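Box C/D snoRNA protein 1 (PDB 6THL) is required for the accumulation of box C/D snoRNAs, which is involved in snoRNA processing, transport to the nucleolus and ribosome biogenesis. Local coordinates at residues B[13-18]-B[156-161]; B[62-67]-B[81-86]; B[73-78]-B[144-149]; B[119-124]-B[166-171]. One frame throughout, in Å; residues are numbered along the deposited sequence.

Interaction 1. Residues B[13-18]-B[156-161]; sequences RGVNCL and KNTTVI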
# COMPACT_ATOMS: atom_id res chain seq x y z
N ARG B 13 22.24 19.97 -9.26
CA ARG B 13 23.29 20.39 -8.31
C ARG B 13 24.44 19.41 -8.17
O ARG B 13 24.87 19.10 -7.05
CB ARG B 13 22.68 20.66 -6.94
CG ARG B 13 21.42 21.55 -6.96
CD ARG B 13 21.73 23.03 -7.19
NE ARG B 13 22.40 23.63 -6.04
CZ ARG B 13 23.05 24.79 -6.06
NH1 ARG B 13 23.14 25.51 -7.17
NH2 ARG B 13 23.61 25.23 -4.95
N GLY B 14 24.93 18.92 -9.31
CA GLY B 14 26.02 17.95 -9.33
C GLY B 14 25.53 16.53 -9.31
O GLY B 14 26.06 15.66 -10.01
N VAL B 15 24.50 16.28 -8.51
CA VAL B 15 24.01 14.94 -8.29
C VAL B 15 23.39 14.36 -9.54
O VAL B 15 22.55 15.03 -10.19
CB VAL B 15 22.93 14.89 -7.21
CG1 VAL B 15 22.30 13.51 -7.17
CG2 VAL B 15 23.56 15.22 -5.87
N ASN B 16 23.79 13.13 -9.84
CA ASN B 16 23.27 12.44 -11.00
C ASN B 16 21.99 11.67 -10.65
O ASN B 16 22.08 10.60 -10.01
CB ASN B 16 24.31 11.51 -11.58
CG ASN B 16 23.75 10.66 -12.70
OD1 ASN B 16 23.47 11.14 -13.80
ND2 ASN B 16 23.57 9.39 -12.42
N CYS B 17 20.81 12.18 -11.08
CA CYS B 17 19.49 11.64 -10.60
C CYS B 17 18.76 10.77 -11.59
O CYS B 17 18.33 11.25 -12.61
CB CYS B 17 18.57 12.77 -10.15
SG CYS B 17 19.45 13.85 -9.05
N LEU B 18 18.60 9.49 -11.28
CA LEU B 18 17.82 8.62 -12.17
C LEU B 18 16.34 8.80 -11.89
O LEU B 18 15.88 8.76 -10.75
CB LEU B 18 18.22 7.15 -12.04
CG LEU B 18 19.68 6.89 -12.31
CD1 LEU B 18 20.02 5.41 -12.16
CD2 LEU B 18 20.00 7.39 -13.69
N LYS B 156 27.36 15.27 -4.07
CA LYS B 156 27.74 15.97 -5.31
C LYS B 156 28.06 15.07 -6.52
O LYS B 156 27.44 15.21 -7.57
CB LYS B 156 28.87 16.95 -5.09
CG LYS B 156 29.11 17.86 -6.29
CD LYS B 156 30.32 18.76 -6.04
CE LYS B 156 30.57 19.76 -7.16
NZ LYS B 156 31.77 20.59 -6.87
N ASN B 157 29.02 14.17 -6.38
CA ASN B 157 29.38 13.34 -7.53
C ASN B 157 28.90 11.92 -7.26
O ASN B 157 29.69 10.99 -7.28
CB ASN B 157 30.91 13.42 -7.74
CG ASN B 157 31.34 13.23 -9.19
OD1 ASN B 157 30.74 13.79 -10.11
ND2 ASN B 157 32.40 12.46 -9.40
N THR B 158 27.62 11.77 -6.93
CA THR B 158 27.00 10.45 -6.72
C THR B 158 25.90 10.23 -7.72
O THR B 158 25.60 11.06 -8.58
CB THR B 158 26.31 10.29 -5.34
OG1 THR B 158 25.51 11.46 -5.08
CG2 THR B 158 27.31 10.04 -4.21
N THR B 159 25.25 9.09 -7.56
CA THR B 159 23.98 8.88 -8.22
C THR B 159 22.91 8.50 -7.20
O THR B 159 23.20 7.78 -6.21
CB THR B 159 24.15 7.84 -9.34
OG1 THR B 159 24.91 8.46 -10.38
CG2 THR B 159 22.80 7.33 -9.90
N VAL B 160 21.69 9.04 -7.41
CA VAL B 160 20.52 8.58 -6.64
C VAL B 160 19.45 8.07 -7.53
O VAL B 160 19.36 8.43 -8.69
CB VAL B 160 19.94 9.67 -5.75
CG1 VAL B 160 20.86 9.91 -4.56
CG2 VAL B 160 19.67 10.94 -6.55
N ILE B 161 18.62 7.19 -7.01
CA ILE B 161 17.40 6.86 -7.71
C ILE B 161 16.37 7.85 -7.19
O ILE B 161 15.85 7.75 -6.05
CB ILE B 161 16.98 5.42 -7.51
CG1 ILE B 161 17.87 4.55 -8.37
CG2 ILE B 161 15.53 5.25 -7.96
CD1 ILE B 161 17.89 3.11 -7.99
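The N16 carboxamide meets T159 through its nitrogen: T159 OG1 is tilted 17° out of the amide plane, and N16 ND2 donates to T159 OG1 over 2.6 Å. Both branches of the threonine, OG1 and CG2, lie near ND2. The two side chains run alongside each other, N16 CG being anti to its backbone N (chi1 174°).

Beneath this pair the backbones form a parallel ladder. N16 brackets T159, its N bonding to T158 O at 3.0 Å and its O accepting from V160 N at 3.1 Å. One step on, L18 N reaches V160 O at 2.9 Å, nearly along the C=O axis. On the face of N16 and T159, which L18 and I161 share, L18 CG rests 4.0 Å from T159 CG2. The reverse face is apolar: V160 CG2 touches C17 SG at 3.8 Å and, at about a right angle, V15 CG1 at 3.7 Å. W43 of strand 40-49 packs on V15 and C17.

Ahead of the strand, G14 has a positive phi, at which a side chain would press on the carbonyl of R13. R13 itself turns away to a salt bridge with E71, and T158 OG1 bonds to L155 O. Strand 159-161 is thus added to strand 15-18 in a small mixed sheet. The amide-to-hydroxyl bond adds a side-chain tie to the three backbone bonds and probably fixes the rotation of the N16 amide.

Interaction 2. Residues B[62-67]-B[81-86]; sequences FKHVSH and KNVFQK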
# COMPACT_ATOMS: atom_id res chain seq x y z
N PHE B 62 12.11 0.65 9.99
CA PHE B 62 11.19 1.81 9.97
C PHE B 62 11.73 2.72 8.91
O PHE B 62 12.87 3.19 9.01
CB PHE B 62 11.09 2.59 11.30
CG PHE B 62 10.29 3.90 11.20
CD1 PHE B 62 9.03 3.99 11.73
CD2 PHE B 62 10.84 5.03 10.63
CE1 PHE B 62 8.31 5.16 11.64
CE2 PHE B 62 10.12 6.20 10.55
CZ PHE B 62 8.86 6.27 11.05
N LYS B 63 10.88 2.97 7.91
CA LYS B 63 11.23 3.83 6.81
C LYS B 63 10.43 5.12 6.95
O LYS B 63 9.32 5.12 7.44
CB LYS B 63 10.92 3.09 5.52
CG LYS B 63 11.63 1.75 5.48
CD LYS B 63 10.73 0.61 5.01
CE LYS B 63 10.63 0.56 3.50
NZ LYS B 63 10.67 -0.85 3.03
N HIS B 64 11.04 6.23 6.57
CA HIS B 64 10.30 7.45 6.51
C HIS B 64 10.93 8.38 5.51
O HIS B 64 12.14 8.49 5.47
CB HIS B 64 10.16 8.12 7.86
CG HIS B 64 9.36 9.37 7.81
ND1 HIS B 64 8.06 9.44 8.23
CD2 HIS B 64 9.65 10.59 7.30
CE1 HIS B 64 7.59 10.66 8.03
NE2 HIS B 64 8.53 11.37 7.45
N VAL B 65 10.09 9.05 4.72
CA VAL B 65 10.53 9.96 3.69
C VAL B 65 10.29 11.40 4.11
O VAL B 65 9.15 11.77 4.36
CB VAL B 65 9.74 9.69 2.41
CG1 VAL B 65 10.15 10.63 1.29
CG2 VAL B 65 9.99 8.25 2.01
N SER B 66 11.36 12.19 4.22
CA SER B 66 11.28 13.59 4.61
C SER B 66 11.39 14.38 3.37
O SER B 66 11.96 13.92 2.41
CB SER B 66 12.39 13.97 5.55
OG SER B 66 12.19 13.36 6.82
N HIS B 67 10.83 15.57 3.38
CA HIS B 67 10.81 16.41 2.20
C HIS B 67 11.45 17.75 2.52
O HIS B 67 11.59 18.12 3.67
CB HIS B 67 9.36 16.66 1.79
CG HIS B 67 8.65 15.47 1.24
ND1 HIS B 67 9.00 14.89 0.04
CD2 HIS B 67 7.55 14.82 1.67
CE1 HIS B 67 8.17 13.90 -0.22
NE2 HIS B 67 7.28 13.83 0.75
N LYS B 81 11.57 15.20 13.52
CA LYS B 81 11.12 14.71 14.81
C LYS B 81 10.85 13.22 14.77
O LYS B 81 11.67 12.44 15.25
CB LYS B 81 9.88 15.46 15.29
CG LYS B 81 10.18 16.69 16.11
CD LYS B 81 8.91 17.42 16.54
CE LYS B 81 9.25 18.61 17.46
NZ LYS B 81 8.15 19.62 17.63
N ASN B 82 9.72 12.81 14.21
CA ASN B 82 9.29 11.39 14.17
C ASN B 82 10.43 10.36 14.00
O ASN B 82 10.44 9.28 14.64
CB ASN B 82 8.20 11.17 13.09
CG ASN B 82 8.45 11.96 11.80
OD1 ASN B 82 9.43 12.71 11.66
ND2 ASN B 82 7.55 11.80 10.86
N VAL B 83 11.35 10.74 13.11
CA VAL B 83 12.48 9.92 12.71
C VAL B 83 13.48 9.84 13.85
O VAL B 83 14.01 8.78 14.15
CB VAL B 83 13.20 10.48 11.45
CG1 VAL B 83 14.38 9.59 11.05
CG2 VAL B 83 12.24 10.67 10.28
N PHE B 84 13.76 10.99 14.46
CA PHE B 84 14.57 11.02 15.66
C PHE B 84 13.83 10.17 16.67
O PHE B 84 14.27 9.10 17.04
CB PHE B 84 14.75 12.44 16.18
CG PHE B 84 15.41 12.52 17.51
CD1 PHE B 84 16.77 12.78 17.61
CD2 PHE B 84 14.68 12.31 18.68
CE1 PHE B 84 17.39 12.84 18.85
CE2 PHE B 84 15.30 12.36 19.92
CZ PHE B 84 16.66 12.62 20.00
N GLN B 85 12.67 10.63 17.10
CA GLN B 85 11.97 9.88 18.13
C GLN B 85 12.30 8.42 17.92
O GLN B 85 12.77 7.73 18.83
CB GLN B 85 10.45 10.12 18.05
CG GLN B 85 10.02 11.45 18.64
CD GLN B 85 8.55 11.77 18.38
OE1 GLN B 85 8.03 11.55 17.28
NE2 GLN B 85 7.87 12.31 19.39
N LYS B 86 12.07 7.97 16.69
CA LYS B 86 12.16 6.56 16.35
C LYS B 86 13.60 6.00 16.55
O LYS B 86 13.77 4.89 17.08
CB LYS B 86 11.59 6.33 14.93
CG LYS B 86 11.17 4.90 14.67
CD LYS B 86 9.82 4.59 15.31
CE LYS B 86 9.73 3.11 15.61
NZ LYS B 86 8.37 2.61 15.38
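F62 offers one face of its ring to the aliphatic stem of K86. K86 CG stands 3.9 Å from the ring centroid, 19° off the normal, in a CH-pi contact displaced toward the rim, and K86 CD follows at 3.7 Å from F62 CD1. A chi1 of 172° sets F62 CG anti to the backbone N, and the bond to CB points toward the helix. The ammonium end of K86 has a long, weak ion pair with E89. An alanine in place of F62 would probably leave K86 CG and CD without an aromatic surface and open a gap between strand and helix.

Two residues along, H64 also faces the helix. N82 comes over one face of its imidazole, offset toward the rim, with the amide and ring planes 67° apart; N82 ND2 lies 3.1 Å from H64 CE1, and no hydrogen bond joins the two residues. V83 CG2 adds an apolar touch 3.9 Å from H64 CD2. S66 adds a long touch to V83; its hydroxyl is hydrogen-bonded to M79 O.

V65 points away, and its backbone is hydrogen-bonded to another protein chain. The 62-67 and 81-86 segments run nearly antiparallel, their axes 9.5 Å apart. This is helix-on-sheet packing, here of helix 81-90 against strand 62-70 of the larger mixed sheet in the BCD1 domain, the part of the longer protein that this chain represents.

Interaction 3. Residues B[73-78]-B[144-149]; sequences DFLVQG and LAIHEK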
# COMPACT_ATOMS: atom_id res chain seq x y z
N ASP B 73 22.67 21.82 4.55
CA ASP B 73 22.37 21.40 5.91
C ASP B 73 23.20 20.18 6.19
O ASP B 73 23.31 19.31 5.32
CB ASP B 73 20.92 20.91 6.06
CG ASP B 73 19.95 21.98 6.50
OD1 ASP B 73 20.33 23.13 6.74
OD2 ASP B 73 18.76 21.63 6.61
N PHE B 74 23.75 20.07 7.39
CA PHE B 74 24.36 18.80 7.76
C PHE B 74 23.22 17.76 7.70
O PHE B 74 22.05 18.14 7.78
CB PHE B 74 24.98 18.87 9.16
CG PHE B 74 26.09 19.87 9.30
CD1 PHE B 74 27.15 19.90 8.37
CD2 PHE B 74 26.12 20.76 10.39
CE1 PHE B 74 28.18 20.81 8.52
CE2 PHE B 74 27.14 21.67 10.55
CZ PHE B 74 28.18 21.70 9.62
N LEU B 75 23.56 16.47 7.56
CA LEU B 75 22.53 15.41 7.45
C LEU B 75 21.60 15.24 8.67
O LEU B 75 20.39 15.09 8.53
CB LEU B 75 23.19 14.08 7.14
CG LEU B 75 22.21 12.93 6.87
CD1 LEU B 75 21.43 13.17 5.57
CD2 LEU B 75 22.92 11.59 6.85
N VAL B 76 22.16 15.23 9.87
CA VAL B 76 21.32 15.20 11.07
C VAL B 76 20.36 16.40 11.14
O VAL B 76 19.26 16.26 11.68
CB VAL B 76 22.16 15.13 12.38
CG1 VAL B 76 22.83 13.77 12.50
CG2 VAL B 76 23.18 16.27 12.46
N GLN B 77 20.77 17.56 10.64
CA GLN B 77 19.96 18.79 10.71
C GLN B 77 18.60 18.65 10.01
O GLN B 77 17.63 19.31 10.39
CB GLN B 77 20.69 20.01 10.11
CG GLN B 77 21.82 20.60 10.94
CD GLN B 77 22.43 21.85 10.30
OE1 GLN B 77 21.95 22.35 9.28
NE2 GLN B 77 23.50 22.36 10.91
N GLY B 78 18.56 17.82 8.97
CA GLY B 78 17.36 17.63 8.15
C GLY B 78 16.74 16.26 8.31
O GLY B 78 16.28 15.67 7.35
N LEU B 144 28.84 7.01 4.91
CA LEU B 144 29.25 8.38 4.63
C LEU B 144 29.40 9.23 5.87
O LEU B 144 28.82 8.96 6.92
CB LEU B 144 28.40 9.05 3.55
CG LEU B 144 26.92 8.80 3.63
CD1 LEU B 144 26.39 9.46 4.87
CD2 LEU B 144 26.25 9.34 2.37
N ALA B 145 30.24 10.26 5.70
CA ALA B 145 30.86 10.99 6.79
C ALA B 145 29.99 12.18 7.05
O ALA B 145 30.21 13.25 6.51
CB ALA B 145 32.28 11.41 6.40
N ILE B 146 28.97 11.96 7.86
CA ILE B 146 27.85 12.88 7.90
C ILE B 146 28.23 14.19 8.57
O ILE B 146 27.68 15.23 8.23
CB ILE B 146 26.64 12.24 8.61
CG1 ILE B 146 26.78 12.30 10.14
CG2 ILE B 146 26.46 10.80 8.12
CD1 ILE B 146 25.72 11.51 10.89
N HIS B 147 29.20 14.13 9.48
CA HIS B 147 29.57 15.27 10.32
C HIS B 147 30.63 16.15 9.70
O HIS B 147 31.02 17.15 10.27
CB HIS B 147 30.03 14.75 11.68
CG HIS B 147 28.99 13.94 12.37
ND1 HIS B 147 27.73 14.43 12.66
CD2 HIS B 147 28.99 12.65 12.79
CE1 HIS B 147 27.02 13.49 13.25
NE2 HIS B 147 27.76 12.40 13.34
N GLU B 148 31.09 15.78 8.52
CA GLU B 148 32.21 16.44 7.92
C GLU B 148 31.80 17.08 6.61
O GLU B 148 32.66 17.42 5.83
CB GLU B 148 33.32 15.41 7.72
CG GLU B 148 33.30 14.28 8.78
CD GLU B 148 34.66 13.68 9.16
OE1 GLU B 148 35.71 14.28 8.84
OE2 GLU B 148 34.68 12.62 9.83
N LYS B 149 30.49 17.25 6.38
CA LYS B 149 29.93 17.72 5.08
C LYS B 149 28.41 17.95 5.09
O LYS B 149 27.67 17.28 5.82
CB LYS B 149 30.24 16.73 3.95
CG LYS B 149 31.37 17.11 2.99
CD LYS B 149 31.66 15.94 2.06
CE LYS B 149 33.09 15.87 1.57
NZ LYS B 149 33.16 16.32 0.16
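The carbonyl oxygen of K149 meets F74 at the ring's edge, near the ring plane, 3.7 Å from F74 CD1. It is the polar atom of a contact that no hydrogen bond crosses. Two connecting loops of the BCD1 domain pack together here: residues 73-78, between strand 62-70 and helix 81-90, lie against 144-149, which enters through an inverse gamma turn centred on A145 and leads to helix 151-155. Residues 75-77 have helical torsions without the regular bonds, and 144-149 is irregular; the backbone bonds within them are weak, such as Q77 N to F74 O (3.2 Å) and E148 N to A145 O (3.3 Å).

The core of the contact is apolar and centres on I146. One branch, I146 CG2, reaches L75 CD2 at 3.8 Å, the two side chains crossing at about a right angle. The other branch ends in CD1, which lies 4.0 Å from V76 CG1, again with the side chains nearly perpendicular. I146 CG1 sits between the backbone N and the carbonyl carbon (chi1 80°), and this division of the branches lets a single side chain meet two successive residues of the opposite loop. The same CG1 lies over the centre of one face of the H147 imidazole.

Around this core, F123 of strand 122-126 packs on L75 and I146, while T113 and L116 of helix 109-117 touch V76. I151 lies against L75, and its backbone is bonded to that of D73. At the outer margin, where F74 and H147 are exposed, the imidazole approaches the valine obliquely, H147 CE1 being 4.3 Å from V76 CG1.

Interaction 4. Residues B[119-124]-B[166-171]; sequences SGLKFY and IFVAMT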
# COMPACT_ATOMS: atom_id res chain seq x y z
N SER B 119 26.62 9.75 18.91
CA SER B 119 25.61 8.71 18.88
C SER B 119 26.14 7.35 18.46
O SER B 119 25.66 6.33 18.95
CB SER B 119 24.54 9.14 17.90
OG SER B 119 23.91 8.03 17.29
N GLY B 120 27.08 7.32 17.53
CA GLY B 120 27.64 6.03 17.06
C GLY B 120 26.87 5.36 15.93
O GLY B 120 27.21 4.26 15.47
N LEU B 121 25.82 6.04 15.48
CA LEU B 121 25.07 5.56 14.37
C LEU B 121 25.90 5.83 13.14
O LEU B 121 26.37 6.94 12.95
CB LEU B 121 23.74 6.28 14.29
CG LEU B 121 22.77 5.81 15.36
CD1 LEU B 121 21.59 6.76 15.36
CD2 LEU B 121 22.30 4.38 15.14
N LYS B 122 26.10 4.80 12.32
CA LYS B 122 26.69 5.01 11.03
C LYS B 122 25.56 5.26 9.99
O LYS B 122 24.40 4.85 10.17
CB LYS B 122 27.56 3.82 10.65
CG LYS B 122 28.71 3.53 11.61
CD LYS B 122 29.26 2.11 11.38
CE LYS B 122 29.88 1.47 12.62
NZ LYS B 122 31.25 1.98 12.89
N PHE B 123 25.91 5.96 8.91
CA PHE B 123 24.95 6.34 7.91
C PHE B 123 25.49 5.90 6.59
O PHE B 123 26.60 6.26 6.20
CB PHE B 123 24.72 7.85 7.94
CG PHE B 123 23.96 8.29 9.14
CD1 PHE B 123 22.63 8.63 9.05
CD2 PHE B 123 24.54 8.28 10.39
CE1 PHE B 123 21.91 9.01 10.16
CE2 PHE B 123 23.83 8.65 11.51
CZ PHE B 123 22.50 9.01 11.40
N TYR B 124 24.69 5.11 5.90
CA TYR B 124 25.08 4.56 4.64
C TYR B 124 24.07 5.02 3.60
O TYR B 124 22.89 4.88 3.84
CB TYR B 124 25.02 3.05 4.78
CG TYR B 124 25.82 2.45 5.93
CD1 TYR B 124 27.08 1.88 5.70
CD2 TYR B 124 25.33 2.43 7.22
CE1 TYR B 124 27.82 1.31 6.73
CE2 TYR B 124 26.06 1.87 8.27
CZ TYR B 124 27.31 1.31 8.01
OH TYR B 124 28.06 0.76 9.03
N ILE B 166 18.85 6.57 2.70
CA ILE B 166 19.89 6.69 3.70
C ILE B 166 19.62 5.78 4.87
O ILE B 166 18.69 6.02 5.64
CB ILE B 166 20.01 8.11 4.30
CG1 ILE B 166 20.11 9.21 3.23
CG2 ILE B 166 21.21 8.18 5.24
CD1 ILE B 166 21.42 9.24 2.49
N PHE B 167 20.47 4.75 4.99
CA PHE B 167 20.35 3.69 5.97
C PHE B 167 21.05 4.11 7.24
O PHE B 167 22.10 4.79 7.19
CB PHE B 167 21.03 2.40 5.49
CG PHE B 167 20.36 1.74 4.32
CD1 PHE B 167 20.69 2.12 3.03
CD2 PHE B 167 19.44 0.72 4.51
CE1 PHE B 167 20.09 1.52 1.94
CE2 PHE B 167 18.83 0.13 3.42
CZ PHE B 167 19.16 0.54 2.12
N VAL B 168 20.49 3.66 8.36
CA VAL B 168 20.91 4.01 9.69
C VAL B 168 20.95 2.71 10.49
O VAL B 168 20.03 1.91 10.45
CB VAL B 168 19.93 5.05 10.32
CG1 VAL B 168 20.42 5.51 11.69
CG2 VAL B 168 19.82 6.28 9.47
N ALA B 169 22.05 2.47 11.20
CA ALA B 169 22.17 1.27 12.02
C ALA B 169 23.38 1.40 12.95
O ALA B 169 24.34 2.12 12.64
CB ALA B 169 22.33 0.06 11.14
N MET B 170 23.32 0.71 14.09
CA MET B 170 24.46 0.72 15.02
C MET B 170 25.64 -0.06 14.44
O MET B 170 26.79 0.41 14.51
CB MET B 170 24.10 0.22 16.43
CG MET B 170 23.79 1.33 17.45
SD MET B 170 24.84 2.82 17.37
CE MET B 170 26.32 2.26 18.22
N THR B 171 25.33 -1.22 13.87
CA THR B 171 26.31 -2.09 13.21
C THR B 171 25.83 -2.55 11.82
O THR B 171 24.65 -2.45 11.51
CB THR B 171 26.64 -3.34 14.07
OG1 THR B 171 25.59 -4.31 14.00
CG2 THR B 171 26.85 -2.96 15.53
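F123 CG is anti to its carbonyl carbon (chi1 -71°) and V168 CG1 anti to its backbone N (chi1 -176°), an arrangement in which the two side chains lie side by side on one face of the sheet. F123 CE1 touches V168 CG2 at 3.5 Å, while I166 CG2 comes to the edge of the ring. An alanine in place of F123 would probably leave V168 CG2 and I166 CG2 without the ring they pack on.

L121 extends this face, its CD1 on V168 CG1 and its CD2 3.7 Å from M170 SD; the methionine bends back so that SD also lies by G120 O. S119 OG accepts from L121 N, forming an ST turn before the strand.

The backbones pair antiparallel. Y124 and F167 exchange two bonds, Y124 N to F167 O at 2.9 Å and F167 N to Y124 O at 2.7 Å. K122 N reaches A169 O at 3.2 Å, but the return bond from A169 N to K122 O is weak. On the other face, Y124 CB and F167 CB meet, and Y179 lies by the F167 ring.

Strand 165-169 runs between strands 122-126 and 40-49, and strand 140-143 borders 122-126 on its other side.

Interactions 3 and 4 touch, their centres about 12 Å apart. F123 joins them: L75 CD2 lies 3.7 Å from F123 CD1, and L144 N is 2.7 Å from F123 O in a probable hydrogen bond. The segments of interactions 2 and 3 adjoin in sequence, residues 73-78 running almost directly into 81-86 and following 62-67 after five residues, although their centres are about 16 Å apart. Interactions 2 and 4 reach the same sheet, about 14 Å between centres. Interaction 1 belongs to a separate small sheet, about 23 Å from interaction 2 between centres and on the opposite side of the chain's centre. Interactions 2 and 3 are nested within the loop it closes.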